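Local structure of bsobi restriction endonuclease (Geobacillus stearothermophilus, 1DC1) at residues A71-S76 with E93-L98; D212-N217 with E233-L238; K276-G281 with R318-I323. The protein cleaves double-stranded DNA within the degenerate sequence 5'-CYCGRG-3', after the first cytosine, as a homodimeric type II restriction endonuclease. All coordinates share one frame; numbering follows the deposited sequence.

Contact 1 of 3, residues A71-S76 with E93-L98. With nucleotides of chain B.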
loop_
_atom_site.group_PDB
_atom_site.type_symbol
_atom_site.label_atom_id
_atom_site.label_comp_id
_atom_site.label_asym_id
_atom_site.label_seq_id
_atom_site.Cartn_x
_atom_site.Cartn_y
_atom_site.Cartn_z
ATOM N N ALA D 71 4.713 11.484 22.641
ATOM C CA ALA D 71 5.303 10.136 22.667
ATOM C C ALA D 71 4.302 9.178 23.362
ATOM O O ALA D 71 4.084 8.051 22.916
ATOM C CB ALA D 71 6.634 10.157 23.424
ATOM N N LEU D 72 3.691 9.627 24.469
ATOM C CA LEU D 72 2.699 8.821 25.180
ATOM C C LEU D 72 1.502 8.528 24.250
ATOM O O LEU D 72 1.008 7.382 24.215
ATOM C CB LEU D 72 2.146 9.518 26.446
ATOM C CG LEU D 72 3.009 9.799 27.665
ATOM C CD1 LEU D 72 2.063 10.320 28.792
ATOM C CD2 LEU D 72 3.730 8.541 28.108
ATOM N N LEU D 73 1.040 9.537 23.511
ATOM C CA LEU D 73 -0.077 9.317 22.598
ATOM C C LEU D 73 0.362 8.302 21.545
ATOM O O LEU D 73 -0.399 7.364 21.246
ATOM C CB LEU D 73 -0.532 10.596 21.903
ATOM C CG LEU D 73 -1.681 10.503 20.858
ATOM C CD1 LEU D 73 -2.993 9.960 21.506
ATOM C CD2 LEU D 73 -1.904 11.894 20.246
ATOM N N TYR D 74 1.575 8.441 21.009
ATOM C CA TYR D 74 2.019 7.494 20.015
ATOM C C TYR D 74 2.112 6.072 20.567
ATOM O O TYR D 74 1.635 5.124 19.928
ATOM C CB TYR D 74 3.366 7.924 19.412
ATOM C CG TYR D 74 3.485 7.492 17.946
ATOM C CD1 TYR D 74 3.757 6.146 17.611
ATOM C CD2 TYR D 74 3.237 8.397 16.897
ATOM C CE1 TYR D 74 3.771 5.704 16.254
ATOM C CE2 TYR D 74 3.254 7.972 15.562
ATOM C CZ TYR D 74 3.518 6.613 15.267
ATOM O OH TYR D 74 3.477 6.160 13.992
ATOM N N ALA D 75 2.720 5.929 21.745
ATOM C CA ALA D 75 2.871 4.629 22.411
ATOM C C ALA D 75 1.524 3.987 22.754
ATOM O O ALA D 75 1.458 2.765 22.909
ATOM C CB ALA D 75 3.733 4.763 23.690
ATOM N N SER D 76 0.470 4.808 22.862
ATOM C CA SER D 76 -0.877 4.351 23.175
ATOM C C SER D 76 -1.569 3.749 21.958
ATOM O O SER D 76 -2.711 3.326 22.040
ATOM C CB SER D 76 -1.715 5.485 23.799
ATOM O OG SER D 76 -2.435 6.226 22.832
ATOM N N GLU D 93 -7.963 10.076 26.372
ATOM C CA GLU D 93 -8.498 8.787 26.693
ATOM C C GLU D 93 -7.537 7.681 26.255
ATOM O O GLU D 93 -7.317 6.731 26.982
ATOM C CB GLU D 93 -9.825 8.653 26.009
ATOM C CG GLU D 93 -10.874 8.059 26.860
ATOM C CD GLU D 93 -12.072 7.679 26.017
ATOM O OE1 GLU D 93 -12.774 8.621 25.528
ATOM O OE2 GLU D 93 -12.286 6.445 25.843
ATOM N N SER D 94 -6.970 7.817 25.071
ATOM C CA SER D 94 -6.031 6.827 24.568
ATOM C C SER D 94 -4.837 6.730 25.520
ATOM O O SER D 94 -4.351 5.646 25.802
ATOM C CB SER D 94 -5.500 7.229 23.159
ATOM O OG SER D 94 -4.850 6.134 22.504
ATOM N N ILE D 95 -4.354 7.872 25.999
ATOM C CA ILE D 95 -3.202 7.845 26.887
ATOM C C ILE D 95 -3.586 7.165 28.196
ATOM O O ILE D 95 -2.816 6.378 28.720
ATOM C CB ILE D 95 -2.613 9.274 27.139
ATOM C CG1 ILE D 95 -1.964 9.829 25.859
ATOM C CG2 ILE D 95 -1.544 9.217 28.258
ATOM C CD1 ILE D 95 -1.662 11.315 25.928
ATOM N N ASN D 96 -4.777 7.445 28.715
ATOM C CA ASN D 96 -5.207 6.778 29.944
ATOM C C ASN D 96 -5.308 5.265 29.739
ATOM O O ASN D 96 -4.978 4.482 30.637
ATOM C CB ASN D 96 -6.540 7.359 30.437
ATOM C CG ASN D 96 -6.403 8.825 30.870
ATOM O OD1 ASN D 96 -5.328 9.264 31.331
ATOM N ND2 ASN D 96 -7.482 9.596 30.710
ATOM N N ASN D 97 -5.723 4.849 28.549
ATOM C CA ASN D 97 -5.841 3.419 28.280
ATOM C C ASN D 97 -4.470 2.780 28.355
ATOM O O ASN D 97 -4.311 1.685 28.883
ATOM C CB ASN D 97 -6.462 3.203 26.911
ATOM C CG ASN D 97 -7.944 3.593 26.879
ATOM O OD1 ASN D 97 -8.612 3.651 27.935
ATOM N ND2 ASN D 97 -8.464 3.869 25.671
ATOM N N LEU D 98 -3.472 3.488 27.838
ATOM C CA LEU D 98 -2.112 2.975 27.849
ATOM C C LEU D 98 -1.663 2.825 29.304
ATOM O O LEU D 98 -1.107 1.786 29.705
ATOM C CB LEU D 98 -1.187 3.953 27.082
ATOM C CG LEU D 98 0.303 3.687 27.314
ATOM C CD1 LEU D 98 0.707 2.313 26.775
ATOM C CD2 LEU D 98 1.128 4.842 26.685
ATOM P P DG B 10 2.596 7.621 10.930
ATOM O OP1 DG B 10 2.889 7.972 12.347
ATOM O OP2 DG B 10 1.397 8.186 10.273
ATOM O "O5'" DG B 10 3.926 7.852 10.091
ATOM C "C5'" DG B 10 4.164 9.036 9.359
ATOM C "C4'" DG B 10 5.029 8.716 8.158
ATOM O "O4'" DG B 10 4.380 7.711 7.357
ATOM C "C3'" DG B 10 5.176 9.925 7.246
ATOM O "O3'" DG B 10 6.387 10.571 7.536
ATOM C "C2'" DG B 10 5.216 9.351 5.849
ATOM C "C1'" DG B 10 4.357 8.105 5.981
ATOM N N9 DG B 10 2.966 8.296 5.594
ATOM C C8 DG B 10 1.862 8.152 6.409
ATOM N N7 DG B 10 0.736 8.281 5.767
ATOM C C5 DG B 10 1.119 8.552 4.453
ATOM C C6 DG B 10 0.315 8.773 3.267
ATOM O O6 DG B 10 -0.915 8.826 3.169
ATOM N N1 DG B 10 1.114 8.969 2.128
ATOM C C2 DG B 10 2.501 9.030 2.137
ATOM N N2 DG B 10 3.101 9.293 0.935
ATOM N N3 DG B 10 3.250 8.856 3.240
ATOM C C4 DG B 10 2.494 8.600 4.342
HETATM O O HOH W 1 -4.780 3.367 24.118
#

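Contact 2 of 3, residues D212-N217 with E233-L238. With nucleotides of chain A.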
loop_
_atom_site.group_PDB
_atom_site.type_symbol
_atom_site.label_atom_id
_atom_site.label_comp_id
_atom_site.label_asym_id
_atom_site.label_seq_id
_atom_site.Cartn_x
_atom_site.Cartn_y
_atom_site.Cartn_z
ATOM N N ASP D 212 3.380 11.580 -11.907
ATOM C CA ASP D 212 4.798 11.448 -11.519
ATOM C C ASP D 212 5.728 12.252 -12.405
ATOM O O ASP D 212 6.579 12.991 -11.902
ATOM C CB ASP D 212 5.256 9.983 -11.587
ATOM C CG ASP D 212 4.600 9.104 -10.530
ATOM O OD1 ASP D 212 4.114 9.611 -9.467
ATOM O OD2 ASP D 212 4.569 7.891 -10.790
ATOM N N ILE D 213 5.563 12.081 -13.725
ATOM C CA ILE D 213 6.439 12.702 -14.738
ATOM C C ILE D 213 5.615 13.460 -15.761
ATOM O O ILE D 213 4.660 12.895 -16.320
ATOM C CB ILE D 213 7.227 11.624 -15.521
ATOM C CG1 ILE D 213 8.046 10.774 -14.541
ATOM C CG2 ILE D 213 8.055 12.278 -16.682
ATOM C CD1 ILE D 213 8.576 9.543 -15.146
ATOM N N CYS D 214 6.015 14.708 -16.027
ATOM C CA CYS D 214 5.358 15.563 -17.002
ATOM C C CYS D 214 6.394 16.241 -17.861
ATOM O O CYS D 214 7.316 16.824 -17.316
ATOM C CB CYS D 214 4.526 16.623 -16.286
ATOM S SG CYS D 214 2.942 16.021 -15.569
ATOM N N LEU D 215 6.236 16.154 -19.183
ATOM C CA LEU D 215 7.146 16.800 -20.130
ATOM C C LEU D 215 6.361 17.852 -20.830
ATOM O O LEU D 215 5.352 17.551 -21.445
ATOM C CB LEU D 215 7.704 15.838 -21.182
ATOM C CG LEU D 215 8.827 16.419 -22.094
ATOM C CD1 LEU D 215 9.995 16.804 -21.227
ATOM C CD2 LEU D 215 9.330 15.422 -23.114
ATOM N N PHE D 216 6.834 19.093 -20.754
ATOM C CA PHE D 216 6.144 20.227 -21.366
ATOM C C PHE D 216 6.839 20.739 -22.575
ATOM O O PHE D 216 8.060 20.747 -22.629
ATOM C CB PHE D 216 6.064 21.414 -20.433
ATOM C CG PHE D 216 5.217 21.174 -19.267
ATOM C CD1 PHE D 216 3.838 21.366 -19.343
ATOM C CD2 PHE D 216 5.789 20.725 -18.081
ATOM C CE1 PHE D 216 3.036 21.114 -18.247
ATOM C CE2 PHE D 216 5.004 20.465 -16.969
ATOM C CZ PHE D 216 3.629 20.659 -17.047
ATOM N N ASN D 217 6.030 21.160 -23.535
ATOM C CA ASN D 217 6.509 21.776 -24.749
ATOM C C ASN D 217 6.567 23.257 -24.370
ATOM O O ASN D 217 5.570 23.966 -24.518
ATOM C CB ASN D 217 5.487 21.629 -25.860
ATOM C CG ASN D 217 5.671 22.664 -26.907
ATOM O OD1 ASN D 217 6.617 23.460 -26.843
ATOM N ND2 ASN D 217 4.791 22.676 -27.893
ATOM N N GLU D 233 -2.443 21.657 -24.409
ATOM C CA GLU D 233 -1.662 21.426 -25.619
ATOM C C GLU D 233 -0.145 21.421 -25.341
ATOM O O GLU D 233 0.639 20.955 -26.186
ATOM C CB GLU D 233 -1.963 22.502 -26.679
ATOM C CG GLU D 233 -3.168 23.325 -26.400
ATOM C CD GLU D 233 -2.942 24.291 -25.281
ATOM O OE1 GLU D 233 -1.984 25.097 -25.390
ATOM O OE2 GLU D 233 -3.718 24.247 -24.295
ATOM N N LYS D 234 0.263 21.939 -24.173
ATOM C CA LYS D 234 1.689 22.024 -23.793
ATOM C C LYS D 234 2.227 20.743 -23.225
ATOM O O LYS D 234 3.425 20.613 -23.057
ATOM C CB LYS D 234 1.909 23.121 -22.753
ATOM C CG LYS D 234 1.678 24.502 -23.286
ATOM C CD LYS D 234 1.998 24.546 -24.762
ATOM C CE LYS D 234 2.402 25.960 -25.208
ATOM N NZ LYS D 234 2.411 26.067 -26.705
ATOM N N TYR D 235 1.331 19.822 -22.880
ATOM C CA TYR D 235 1.731 18.502 -22.329
ATOM C C TYR D 235 2.129 17.516 -23.428
ATOM O O TYR D 235 1.259 16.966 -24.144
ATOM C CB TYR D 235 0.596 17.887 -21.517
ATOM C CG TYR D 235 0.321 18.614 -20.228
ATOM C CD1 TYR D 235 -0.559 19.702 -20.186
ATOM C CD2 TYR D 235 0.893 18.185 -19.032
ATOM C CE1 TYR D 235 -0.853 20.317 -18.992
ATOM C CE2 TYR D 235 0.598 18.810 -17.812
ATOM C CZ TYR D 235 -0.268 19.866 -17.795
ATOM O OH TYR D 235 -0.547 20.489 -16.590
ATOM N N LEU D 236 3.438 17.307 -23.570
ATOM C CA LEU D 236 3.960 16.369 -24.583
ATOM C C LEU D 236 3.909 14.926 -24.085
ATOM O O LEU D 236 3.635 14.024 -24.855
ATOM C CB LEU D 236 5.433 16.660 -24.936
ATOM C CG LEU D 236 5.739 17.957 -25.695
ATOM C CD1 LEU D 236 7.219 18.162 -25.814
ATOM C CD2 LEU D 236 5.082 17.902 -27.081
ATOM N N LEU D 237 4.175 14.726 -22.798
ATOM C CA LEU D 237 4.211 13.395 -22.229
ATOM C C LEU D 237 3.824 13.398 -20.765
ATOM O O LEU D 237 4.127 14.355 -20.061
ATOM C CB LEU D 237 5.634 12.801 -22.393
ATOM C CG LEU D 237 6.035 11.458 -21.733
ATOM C CD1 LEU D 237 7.102 10.829 -22.579
ATOM C CD2 LEU D 237 6.533 11.660 -20.280
ATOM N N LEU D 238 3.131 12.329 -20.329
ATOM C CA LEU D 238 2.759 12.113 -18.921
ATOM C C LEU D 238 3.137 10.668 -18.616
ATOM O O LEU D 238 2.941 9.777 -19.437
ATOM C CB LEU D 238 1.277 12.376 -18.671
ATOM C CG LEU D 238 0.913 13.805 -19.131
ATOM C CD1 LEU D 238 0.079 13.744 -20.386
ATOM C CD2 LEU D 238 0.203 14.518 -18.064
ATOM P P DT A 6 2.582 7.584 -6.729
ATOM O OP1 DT A 6 3.401 7.657 -7.936
ATOM O OP2 DT A 6 1.617 6.454 -6.525
ATOM O "O5'" DT A 6 3.543 7.492 -5.460
ATOM C "C5'" DT A 6 4.818 8.166 -5.442
ATOM C "C4'" DT A 6 5.577 7.793 -4.187
ATOM O "O4'" DT A 6 4.889 8.258 -3.002
ATOM C "C3'" DT A 6 5.735 6.289 -3.987
ATOM O "O3'" DT A 6 6.878 5.858 -4.722
ATOM C "C2'" DT A 6 5.950 6.192 -2.489
ATOM C "C1'" DT A 6 5.101 7.332 -1.942
ATOM N N1 DT A 6 3.801 6.826 -1.511
ATOM C C2 DT A 6 3.688 6.366 -0.221
ATOM O O2 DT A 6 4.624 6.314 0.570
ATOM N N3 DT A 6 2.432 5.955 0.116
ATOM C C4 DT A 6 1.321 5.926 -0.691
ATOM O O4 DT A 6 0.253 5.581 -0.215
ATOM C C5 DT A 6 1.542 6.345 -2.063
ATOM C C7 DT A 6 0.442 6.218 -3.068
ATOM C C6 DT A 6 2.737 6.798 -2.381
#

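Contact 3 of 3, residues K276-G281 with R318-I323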
loop_
_atom_site.group_PDB
_atom_site.type_symbol
_atom_site.label_atom_id
_atom_site.label_comp_id
_atom_site.label_asym_id
_atom_site.label_seq_id
_atom_site.Cartn_x
_atom_site.Cartn_y
_atom_site.Cartn_z
ATOM N N LYS D 276 1.906 11.781 -25.140
ATOM C CA LYS D 276 2.517 10.446 -25.061
ATOM C C LYS D 276 2.369 9.983 -23.613
ATOM O O LYS D 276 2.254 10.811 -22.715
ATOM C CB LYS D 276 4.021 10.487 -25.395
ATOM C CG LYS D 276 4.336 10.863 -26.839
ATOM C CD LYS D 276 5.836 11.031 -26.979
ATOM C CE LYS D 276 6.236 11.417 -28.374
ATOM N NZ LYS D 276 5.070 11.773 -29.225
ATOM N N THR D 277 2.351 8.676 -23.391
ATOM C CA THR D 277 2.249 8.165 -22.022
ATOM C C THR D 277 3.302 7.086 -21.813
ATOM O O THR D 277 3.635 6.338 -22.729
ATOM C CB THR D 277 0.849 7.563 -21.677
ATOM O OG1 THR D 277 0.552 6.530 -22.605
ATOM C CG2 THR D 277 -0.262 8.668 -21.675
ATOM N N ILE D 278 3.868 7.031 -20.612
ATOM C CA ILE D 278 4.887 6.017 -20.332
ATOM C C ILE D 278 4.692 5.425 -18.927
ATOM O O ILE D 278 4.068 6.028 -18.058
ATOM C CB ILE D 278 6.401 6.576 -20.467
ATOM C CG1 ILE D 278 6.724 7.586 -19.345
ATOM C CG2 ILE D 278 6.647 7.180 -21.845
ATOM C CD1 ILE D 278 8.179 8.100 -19.378
ATOM N N PHE D 279 5.216 4.216 -18.757
ATOM C CA PHE D 279 5.222 3.520 -17.482
ATOM C C PHE D 279 6.632 2.984 -17.267
ATOM O O PHE D 279 7.165 2.265 -18.117
ATOM C CB PHE D 279 4.269 2.339 -17.445
ATOM C CG PHE D 279 4.317 1.614 -16.138
ATOM C CD1 PHE D 279 3.627 2.115 -15.028
ATOM C CD2 PHE D 279 5.126 0.486 -15.970
ATOM C CE1 PHE D 279 3.746 1.513 -13.766
ATOM C CE2 PHE D 279 5.247 -0.135 -14.688
ATOM C CZ PHE D 279 4.559 0.389 -13.602
ATOM N N ILE D 280 7.240 3.337 -16.142
ATOM C CA ILE D 280 8.582 2.856 -15.809
ATOM C C ILE D 280 8.434 2.205 -14.442
ATOM O O ILE D 280 7.901 2.806 -13.534
ATOM C CB ILE D 280 9.598 4.028 -15.689
ATOM C CG1 ILE D 280 9.649 4.805 -17.006
ATOM C CG2 ILE D 280 10.974 3.523 -15.254
ATOM C CD1 ILE D 280 10.349 6.179 -16.874
ATOM N N GLY D 281 8.892 0.967 -14.308
ATOM C CA GLY D 281 8.771 0.298 -13.024
ATOM C C GLY D 281 9.984 -0.552 -12.675
ATOM O O GLY D 281 10.555 -1.156 -13.555
ATOM N N ARG D 318 17.046 8.757 -23.680
ATOM C CA ARG D 318 17.529 9.371 -24.908
ATOM C C ARG D 318 16.311 9.707 -25.782
ATOM O O ARG D 318 16.241 10.775 -26.382
ATOM C CB ARG D 318 18.509 8.406 -25.568
ATOM C CG ARG D 318 18.786 8.664 -27.007
ATOM C CD ARG D 318 20.005 7.867 -27.471
ATOM N NE ARG D 318 20.685 8.565 -28.567
ATOM C CZ ARG D 318 20.961 8.042 -29.762
ATOM N NH1 ARG D 318 20.619 6.786 -30.052
ATOM N NH2 ARG D 318 21.598 8.784 -30.666
ATOM N N TRP D 319 15.334 8.809 -25.813
ATOM C CA TRP D 319 14.126 9.048 -26.555
ATOM C C TRP D 319 13.369 10.267 -25.971
ATOM O O TRP D 319 12.874 11.116 -26.734
ATOM C CB TRP D 319 13.253 7.801 -26.486
ATOM C CG TRP D 319 11.842 8.037 -26.972
ATOM C CD1 TRP D 319 11.426 8.170 -28.270
ATOM C CD2 TRP D 319 10.672 8.170 -26.165
ATOM N NE1 TRP D 319 10.079 8.375 -28.323
ATOM C CE2 TRP D 319 9.583 8.377 -27.045
ATOM C CE3 TRP D 319 10.435 8.135 -24.780
ATOM C CZ2 TRP D 319 8.277 8.546 -26.588
ATOM C CZ3 TRP D 319 9.133 8.305 -24.327
ATOM C CH2 TRP D 319 8.072 8.507 -25.226
ATOM N N ILE D 320 13.273 10.350 -24.631
ATOM C CA ILE D 320 12.553 11.447 -23.992
ATOM C C ILE D 320 13.128 12.805 -24.344
ATOM O O ILE D 320 12.398 13.751 -24.616
ATOM C CB ILE D 320 12.551 11.297 -22.450
ATOM C CG1 ILE D 320 11.310 10.511 -22.049
ATOM C CG2 ILE D 320 12.505 12.686 -21.743
ATOM C CD1 ILE D 320 11.338 10.046 -20.622
ATOM N N ILE D 321 14.449 12.877 -24.331
ATOM C CA ILE D 321 15.169 14.099 -24.614
ATOM C C ILE D 321 14.949 14.576 -26.061
ATOM O O ILE D 321 15.016 15.779 -26.359
ATOM C CB ILE D 321 16.703 13.881 -24.298
ATOM C CG1 ILE D 321 16.947 13.988 -22.790
ATOM C CG2 ILE D 321 17.545 14.892 -24.998
ATOM C CD1 ILE D 321 17.917 13.013 -22.353
ATOM N N ASN D 322 14.660 13.629 -26.947
ATOM C CA ASN D 322 14.461 13.953 -28.353
ATOM C C ASN D 322 13.027 14.102 -28.786
ATOM O O ASN D 322 12.792 14.349 -29.946
ATOM C CB ASN D 322 15.164 12.910 -29.227
ATOM C CG ASN D 322 16.677 13.111 -29.264
ATOM O OD1 ASN D 322 17.167 14.062 -29.896
ATOM N ND2 ASN D 322 17.427 12.230 -28.579
ATOM N N ILE D 323 12.085 13.947 -27.860
ATOM C CA ILE D 323 10.653 14.092 -28.135
ATOM C C ILE D 323 10.372 15.542 -28.572
ATOM O O ILE D 323 9.316 15.719 -29.200
ATOM C CB ILE D 323 9.792 13.805 -26.863
ATOM C CG1 ILE D 323 9.873 12.340 -26.474
ATOM C CG2 ILE D 323 8.339 14.235 -27.091
ATOM C CD1 ILE D 323 9.090 12.077 -25.231
ATOM O OXT ILE D 323 11.188 16.462 -28.287
#

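Contact 1 of 3, residues A71-S76 with E93-L98
A helix-helix crossing in the helical, DNA-contacting part of the enzyme brings Leu72, Leu73 and Ser76 against Ser94, Ile95 and Leu98. The axes of helix 71-75 and helix 93-98 pass 8.5 Å apart at 70°. Ile95 carries much of the contact. Its CG2 meets Leu72 CD1 at 3.8 Å, the two side chains crossing at about a right angle, while its CG1 and CD1 lie against the backbone of Leu73, with CG1 3.8 Å from Leu73 CA. Leu98 comes in beside the C-terminal turn of the first helix: its CG is anti to the backbone N (chi1 166°), and its CD2 lies 3.5 Å from Leu72 O and also touches Ala75 CB. Where the first helix ends, Ser76 CB packs on Leu98 CB at 3.7 Å. Ser76 OG lies between Leu73 O and Ser94 OG; its 2.4 Å separation from Ser94 OG is too short to be taken at face value, and which of the two oxygens takes its proton is not settled. A water bridges the same corner, donating to Ser76 O and to Ser94 O and accepting from Ser94 OG. On the far side of the helix, Tyr74 OH donates a hydrogen bond of 2.5 Å to OP1 of DG10 of chain B, the phosphate oxygen lying in the ring plane. Ser76 O also accepts from Asn36 of the second subunit. Leu114 of helix 110-152 touches Leu72 and Ala75; from the loops, Leu63 touches Ile95, and Ile78 touches Leu73 and Ser94.

Contact 2 of 3, residues D212-N217 with E233-L238
Near-identical first torsions, -67° in Phe216 and -69° in Tyr235, set each ring CG anti to its own carbonyl carbon, and the two side chains lie side by side, pointing the same way from one face of the sheet. The rings meet obliquely, with planes at 50°: Phe216 CE1 stands over one face of the Tyr235 ring, offset toward its rim and 3.4 Å from CE2, while Tyr235 OH lies at the edge of the Phe216 ring. An alanine in place of Tyr235 would probably leave Phe216 CE1 and CZ without the ring they rest on, and the backbone N of Gln230 without its hydroxyl partner. In the conformer given, Cys214 SG lies at the edge of the tyrosine ring and 4.0 Å from Leu238 CD2. The backbones form an antiparallel pair interrupted by a classic beta bulge, in which Leu236 and Leu237 both face Leu215. Leu215 O therefore receives two N-H groups, a 2.9 Å bond from Leu236 N and a weak one from Leu237 N. Leu215 N returns a bond to Leu237 O, and beyond the bulge Asn217 N reaches Lys234 O at 2.7 Å. Leu236 CG rests on Asn217 CB. On the other face, Leu215 CB meets Leu237 CB at 3.9 Å. At the far end Asp212, a predicted magnesium ligand, places OD1 2.6 Å from OP1 of DT6 of chain A, consistent with a PD-(D/E)XK active site; its OD2 accepts from Leu241 N. In the mixed central sheet strand 213-217 runs between strands 194-199 and 235-242, both antiparallel to it, while Val204 of strand 202-204 touches Cys214, Tyr235 and Leu238.

Contact 3 of 3, residues K276-G281 with R318-I323
Lys276, at the start of strand 276-281, lays its aliphatic chain against Trp319 and Ile323 near the C-terminus of the protein. Its CD approaches Trp319 CZ2 at 3.5 Å, the lysine chain crossing the indole at a slant. One carbon further out, CE meets Ile323 CG2 at 3.7 Å, the two side chains reaching toward each other tip to tip; on the lysine the touching atoms are the CD and CE methylenes. Two residues on, Ile278 makes the next contact. There chi1 of 69° sets CG1 in the crowded position between the backbone N and the carbonyl carbon, which leaves CG2 beside the backbone N and directed at the tryptophan. CG2 lies near the plane of the indole at its edge, 3.7 Å from Trp319 CZ3, as the two side chains slide past each other in opposite directions. The other branch of Ile278 ends at CD1, 3.9 Å from Ile320 CD1, where the isoleucines cross at about a right angle.

The indole is held from its own segment as well: Ile323 CG1 sits 4.0 Å above the centre of the Trp319 ring. Asn322 ND2 donates a 2.9 Å hydrogen bond back to Arg318 O, from above the carbonyl plane. Beyond it, the terminal carboxylate of Ile323 forms a salt bridge through OXT with Arg196 of strand 194-199. The contact is apolar packing of the C-terminal helix on the central sheet, in which strand 276-281 runs parallel to its neighbours 235-242 and 303-306; on the helix side, Ile320 also packs on Ile146 of helix 110-152.

In the fold
Contacts 2 and 3 are continuous, their centres about 10 Å apart on the central sheet. Strands 235-242 and 276-281 are neighbours there, with probable hydrogen bonds from Lys276 N to Leu236 O (2.8 Å) and from Leu238 N to Lys276 O (3.0 Å). Leu237 CD1 bridges the two, packing on Ile323 CD1 at 3.5 Å. Of the predicted magnesium ligands, Asp212 belongs to contact 2, and the side chain of Glu240 is about 6 Å from that of Leu238 and about 7 Å from that of Ile278. Contact 1 lies across the chain's centre, about 47 Å from contact 2 between centres, yet contacts 1 and 2 each reach a DNA phosphate, through Tyr74 and Asp212, consistent with an enzyme that encircles its substrate.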